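Zinc chaperone AztD (Citrobacter koseri, PDB 6N01) acts as a periplasmic zinc chaperone that binds zinc ions and hands one of them directly to the solute-binding protein AztC of the AztABCD transport system. Local coordinates at residues G217-G222 with Q269-N274; L117-K122 with K157-V162. All coordinates share one frame; numbering follows the deposited sequence.

Interaction 1. Residues G217-G222 with Q269-N274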
loop_
_atom_site.group_PDB
_atom_site.type_symbol
_atom_site.label_atom_id
_atom_site.label_comp_id
_atom_site.label_asym_id
_atom_site.label_seq_id
_atom_site.Cartn_x
_atom_site.Cartn_y
_atom_site.Cartn_z
ATOM N N GLY A 217 -0.084 10.780 2.429
ATOM C CA GLY A 217 -0.948 9.851 1.710
ATOM C C GLY A 217 -0.567 9.730 0.250
ATOM O O GLY A 217 -0.354 10.749 -0.424
ATOM N N SER A 218 -0.510 8.499 -0.251
ATOM C CA SER A 218 -0.001 8.204 -1.587
ATOM C C SER A 218 -0.560 6.878 -2.090
ATOM O O SER A 218 -0.643 5.918 -1.323
ATOM C CB SER A 218 1.517 8.128 -1.554
ATOM O OG SER A 218 1.906 7.220 -0.533
ATOM N N ALA A 219 -0.873 6.812 -3.387
ATOM C CA ALA A 219 -1.291 5.561 -4.011
ATOM C C ALA A 219 -1.201 5.677 -5.532
ATOM O O ALA A 219 -1.329 6.766 -6.099
ATOM C CB ALA A 219 -2.731 5.200 -3.598
ATOM N N GLY A 220 -1.014 4.535 -6.182
ATOM C CA GLY A 220 -1.041 4.434 -7.618
ATOM C C GLY A 220 -2.298 3.727 -8.099
ATOM O O GLY A 220 -2.793 2.797 -7.460
ATOM N N SER A 221 -2.807 4.170 -9.225
ATOM C CA SER A 221 -3.895 3.451 -9.864
ATOM C C SER A 221 -3.651 3.569 -11.357
ATOM O O SER A 221 -3.777 4.651 -11.933
ATOM C CB SER A 221 -5.250 4.009 -9.420
ATOM O OG SER A 221 -6.314 3.375 -10.136
ATOM N N GLY A 222 -3.268 2.461 -11.975
ATOM C CA GLY A 222 -2.923 2.505 -13.403
ATOM C C GLY A 222 -1.734 3.440 -13.636
ATOM O O GLY A 222 -0.762 3.422 -12.891
ATOM N N GLN A 269 -9.464 2.641 -12.802
ATOM C CA GLN A 269 -8.617 3.712 -12.313
ATOM C C GLN A 269 -9.401 4.623 -11.350
ATOM O O GLN A 269 -10.327 5.315 -11.772
ATOM C CB GLN A 269 -8.059 4.408 -13.544
ATOM C CG GLN A 269 -6.859 5.165 -13.365
ATOM C CD GLN A 269 -6.116 5.295 -14.726
ATOM O OE1 GLN A 269 -6.713 5.327 -15.817
ATOM N NE2 GLN A 269 -4.842 5.426 -14.633
ATOM N N TYR A 270 -9.025 4.631 -10.056
ATOM C CA TYR A 270 -9.635 5.509 -9.032
ATOM C C TYR A 270 -8.793 5.462 -7.753
ATOM O O TYR A 270 -7.933 4.605 -7.585
ATOM C CB TYR A 270 -11.094 5.115 -8.742
ATOM C CG TYR A 270 -11.221 3.769 -8.079
ATOM C CD1 TYR A 270 -11.139 3.658 -6.710
ATOM C CD2 TYR A 270 -11.365 2.630 -8.815
ATOM C CE1 TYR A 270 -11.217 2.442 -6.084
ATOM C CE2 TYR A 270 -11.446 1.402 -8.206
ATOM C CZ TYR A 270 -11.368 1.319 -6.824
ATOM O OH TYR A 270 -11.433 0.122 -6.150
ATOM N N PHE A 271 -9.063 6.392 -6.843
ATOM C CA PHE A 271 -8.471 6.399 -5.526
ATOM C C PHE A 271 -9.569 6.415 -4.461
ATOM O O PHE A 271 -10.665 6.957 -4.666
ATOM C CB PHE A 271 -7.546 7.602 -5.377
ATOM C CG PHE A 271 -6.526 7.655 -6.431
ATOM C CD1 PHE A 271 -5.488 6.773 -6.416
ATOM C CD2 PHE A 271 -6.619 8.548 -7.463
ATOM C CE1 PHE A 271 -4.535 6.788 -7.445
ATOM C CE2 PHE A 271 -5.665 8.557 -8.472
ATOM C CZ PHE A 271 -4.652 7.691 -8.443
ATOM N N ILE A 272 -9.274 5.786 -3.344
ATOM C CA ILE A 272 -10.103 5.880 -2.147
ATOM C C ILE A 272 -9.251 6.497 -1.067
ATOM O O ILE A 272 -8.085 6.111 -0.899
ATOM C CB ILE A 272 -10.679 4.518 -1.695
ATOM C CG1 ILE A 272 -11.627 4.002 -2.769
ATOM C CG2 ILE A 272 -11.462 4.681 -0.383
ATOM C CD1 ILE A 272 -12.311 2.673 -2.494
ATOM N N GLY A 273 -9.778 7.544 -0.428
ATOM C CA GLY A 273 -9.098 8.145 0.693
ATOM C C GLY A 273 -10.010 8.208 1.904
ATOM O O GLY A 273 -11.234 8.164 1.792
ATOM N N ASN A 274 -9.391 8.333 3.065
ATOM C CA ASN A 274 -10.155 8.742 4.225
ATOM C C ASN A 274 -10.551 10.201 4.028
ATOM O O ASN A 274 -9.995 10.900 3.185
ATOM C CB ASN A 274 -9.343 8.558 5.515
ATOM C CG ASN A 274 -8.101 9.389 5.531
ATOM O OD1 ASN A 274 -7.606 9.835 4.490
ATOM N ND2 ASN A 274 -7.578 9.615 6.721
#

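Interaction 2. Residues L117-K122 with K157-V162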
loop_
_atom_site.group_PDB
_atom_site.type_symbol
_atom_site.label_atom_id
_atom_site.label_comp_id
_atom_site.label_asym_id
_atom_site.label_seq_id
_atom_site.Cartn_x
_atom_site.Cartn_y
_atom_site.Cartn_z
ATOM N N LEU A 117 19.622 -9.477 0.250
ATOM C CA LEU A 117 19.550 -8.041 0.038
ATOM C C LEU A 117 18.724 -7.406 1.150
ATOM O O LEU A 117 17.621 -7.864 1.454
ATOM C CB LEU A 117 18.923 -7.759 -1.326
ATOM C CG LEU A 117 18.948 -6.317 -1.855
ATOM C CD1 LEU A 117 19.338 -6.450 -3.311
ATOM C CD2 LEU A 117 17.657 -5.517 -1.743
ATOM N N GLU A 118 19.275 -6.375 1.778
ATOM C CA GLU A 118 18.578 -5.537 2.741
ATOM C C GLU A 118 18.908 -4.084 2.472
ATOM O O GLU A 118 20.022 -3.758 2.065
ATOM C CB GLU A 118 18.960 -5.835 4.182
ATOM C CG GLU A 118 18.495 -7.149 4.755
ATOM C CD GLU A 118 18.832 -7.211 6.244
ATOM O OE1 GLU A 118 19.610 -6.337 6.690
ATOM O OE2 GLU A 118 18.329 -8.098 6.970
ATOM N N LEU A 119 17.922 -3.233 2.634
ATOM C CA LEU A 119 18.118 -1.796 2.609
ATOM C C LEU A 119 18.320 -1.250 4.022
ATOM O O LEU A 119 17.641 -1.663 4.970
ATOM C CB LEU A 119 16.914 -1.154 1.925
ATOM C CG LEU A 119 16.972 -0.950 0.400
ATOM C CD1 LEU A 119 17.663 -2.053 -0.363
ATOM C CD2 LEU A 119 15.520 -0.779 -0.100
ATOM N N THR A 120 19.257 -0.313 4.171
ATOM C CA THR A 120 19.602 0.194 5.493
ATOM C C THR A 120 19.494 1.707 5.513
ATOM O O THR A 120 19.763 2.393 4.521
ATOM C CB THR A 120 21.020 -0.232 5.939
ATOM O OG1 THR A 120 21.997 0.241 4.995
ATOM C CG2 THR A 120 21.107 -1.749 6.042
ATOM N N GLY A 121 19.096 2.199 6.667
ATOM C CA GLY A 121 18.826 3.601 6.887
ATOM C C GLY A 121 17.903 3.790 8.069
ATOM O O GLY A 121 17.192 2.878 8.506
ATOM N N LYS A 122 17.912 5.014 8.590
ATOM C CA LYS A 122 17.140 5.351 9.779
ATOM C C LYS A 122 15.664 5.491 9.459
ATOM O O LYS A 122 15.280 6.342 8.647
ATOM C CB LYS A 122 17.651 6.640 10.410
ATOM C CG LYS A 122 18.930 6.438 11.212
ATOM C CD LYS A 122 19.847 7.648 11.186
ATOM C CE LYS A 122 21.145 7.333 11.908
ATOM N NZ LYS A 122 22.051 8.508 11.987
ATOM N N LYS A 157 22.094 -5.707 -5.435
ATOM C CA LYS A 157 21.723 -4.505 -4.693
ATOM C C LYS A 157 22.394 -3.317 -5.389
ATOM O O LYS A 157 23.565 -3.023 -5.145
ATOM C CB LYS A 157 22.137 -4.629 -3.251
ATOM C CG LYS A 157 21.888 -3.385 -2.473
ATOM C CD LYS A 157 22.154 -3.596 -0.992
ATOM C CE LYS A 157 21.719 -2.381 -0.211
ATOM N NZ LYS A 157 22.145 -2.496 1.195
ATOM N N ASN A 158 21.664 -2.682 -6.304
ATOM C CA ASN A 158 22.142 -1.538 -7.078
ATOM C C ASN A 158 21.261 -0.333 -6.751
ATOM O O ASN A 158 20.183 -0.162 -7.327
ATOM C CB ASN A 158 22.102 -1.881 -8.567
ATOM C CG ASN A 158 22.681 -3.280 -8.858
ATOM O OD1 ASN A 158 23.400 -3.859 -8.027
ATOM N ND2 ASN A 158 22.385 -3.815 -10.038
ATOM N N ILE A 159 21.745 0.505 -5.855
ATOM C CA ILE A 159 20.983 1.560 -5.216
ATOM C C ILE A 159 21.390 2.898 -5.781
ATOM O O ILE A 159 22.575 3.134 -6.018
ATOM C CB ILE A 159 21.231 1.557 -3.703
ATOM C CG1 ILE A 159 21.057 0.145 -3.138
ATOM C CG2 ILE A 159 20.360 2.609 -3.016
ATOM C CD1 ILE A 159 19.743 -0.513 -3.453
ATOM N N THR A 160 20.413 3.754 -6.035
ATOM C CA THR A 160 20.656 5.167 -6.293
ATOM C C THR A 160 20.087 5.980 -5.153
ATOM O O THR A 160 18.872 6.024 -4.982
ATOM C CB THR A 160 20.016 5.622 -7.607
ATOM O OG1 THR A 160 20.566 4.877 -8.698
ATOM C CG2 THR A 160 20.271 7.088 -7.841
ATOM N N LYS A 161 20.936 6.685 -4.421
ATOM C CA LYS A 161 20.449 7.549 -3.360
ATOM C C LYS A 161 20.141 8.913 -3.965
ATOM O O LYS A 161 21.002 9.528 -4.599
ATOM C CB LYS A 161 21.461 7.661 -2.229
ATOM C CG LYS A 161 21.771 6.316 -1.590
ATOM C CD LYS A 161 22.005 6.452 -0.095
ATOM C CE LYS A 161 22.197 5.100 0.590
ATOM N NZ LYS A 161 22.597 5.267 2.009
ATOM N N VAL A 162 18.892 9.349 -3.820
ATOM C CA VAL A 162 18.422 10.640 -4.304
ATOM C C VAL A 162 18.215 11.542 -3.089
ATOM O O VAL A 162 17.482 11.182 -2.151
ATOM C CB VAL A 162 17.130 10.479 -5.123
ATOM C CG1 VAL A 162 16.664 11.820 -5.667
ATOM C CG2 VAL A 162 17.329 9.469 -6.240
#

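Interaction 1. Residues G217-G222 with Q269-N274
Ser221 and Phe271 form the tight part of this contact between neighbouring blades of a beta-propeller. Ser221 CB sits 3.5 Å from Phe271 CE1, approaching the ring obliquely, while the Gly220 carbonyl carbon lies at the ring edge. Ala219 CB completes the apolar patch at 4.2 Å from Phe271 CD1. The Ser221 hydroxyl oxygen stands opposite its own nitrogen across the first side-chain bond (chi1 175°), where the Tyr270 amide donates to it, Tyr270 N to Ser221 OG spanning 3.0 Å. The same oxygen also bonds to Gly265 O, so two backbone groups grip this buried hydroxyl. Toward solvent the contact becomes looser. There Gln269, partly exposed and extended beyond CG, sends NE2 to Ser221 O, a 3.0 Å bond with an N-H...O angle of 159° that arrives tilted 26° from the carbonyl plane. Asp223 OD1 takes a second bond from this amide nitrogen, helping to fix its rotation beside the exposed Gly222. The axes of strands 218-221 and 271-274 run nearly antiparallel but 8.4 Å apart, and side chains bridge the gap. Phe271 reaches on to Ala226 of strand 224-228 and Pro285, whereas Tyr270 and Ile272 pack on Ala313 of strand 312-317.

Interaction 2. Residues L117-K122 with K157-V162
Lys157, in the loop after helix 149-153, stretches past Leu117 and Leu119 to the main chain of strand 113-120, outermost in the preceding propeller blade. Every torsion, from the first (175°) onward, is extended, giving a straight methylene rod. Near its base this rod and the Leu117 side chain cross obliquely; Leu117 CD1 is modelled 3.3 Å from Lys157 CB, closer than normal carbon contact, and with the leucine's unusual second torsion (136°) the exact place of that methyl is doubtful. Farther along, Leu119 CD1 lies 4.1 Å from Lys157 CE. The same methyl meets another methyl, Ile159 CD1, at 4.0 Å, and both residues also rest on Gln145 and Leu147 of strand 143-148. At the far end Lys157 NZ gives Glu118 O a short bond of 2.6 Å, nearly head-on, with a C=O...N angle of 166°. The Glu118 side chain sets off away from 157-162, and its carboxylate has a long, weak ion pair with Lys65. The lysine thus plays two parts: its methylenes cover leucine carbons, while its ammonium group donates to a carbonyl, so that a probable positive charge meets a peptide dipole instead of a carboxylate.

In the fold
The eight four-stranded sheets of AztD make an eight-bladed beta-propeller, and both interactions join consecutive blades, at different radii. Interaction 1, centred about 10 Å from the chain centre, involves the first strand of one blade and the second of the next; interaction 2, centred about 20 Å out, joins the last strand of one blade to the loop leading into the last strand of the next. The inner contact combines an aromatic ring with a buried hydroxyl and neutral hydrogen bonds, whereas the outer uses aliphatic chains and an exposed lysine. They share no strand. The side chain of Ala219 is about 9 Å, and that of Leu119 about 12 Å, from that of His126, a high-affinity zinc ligand.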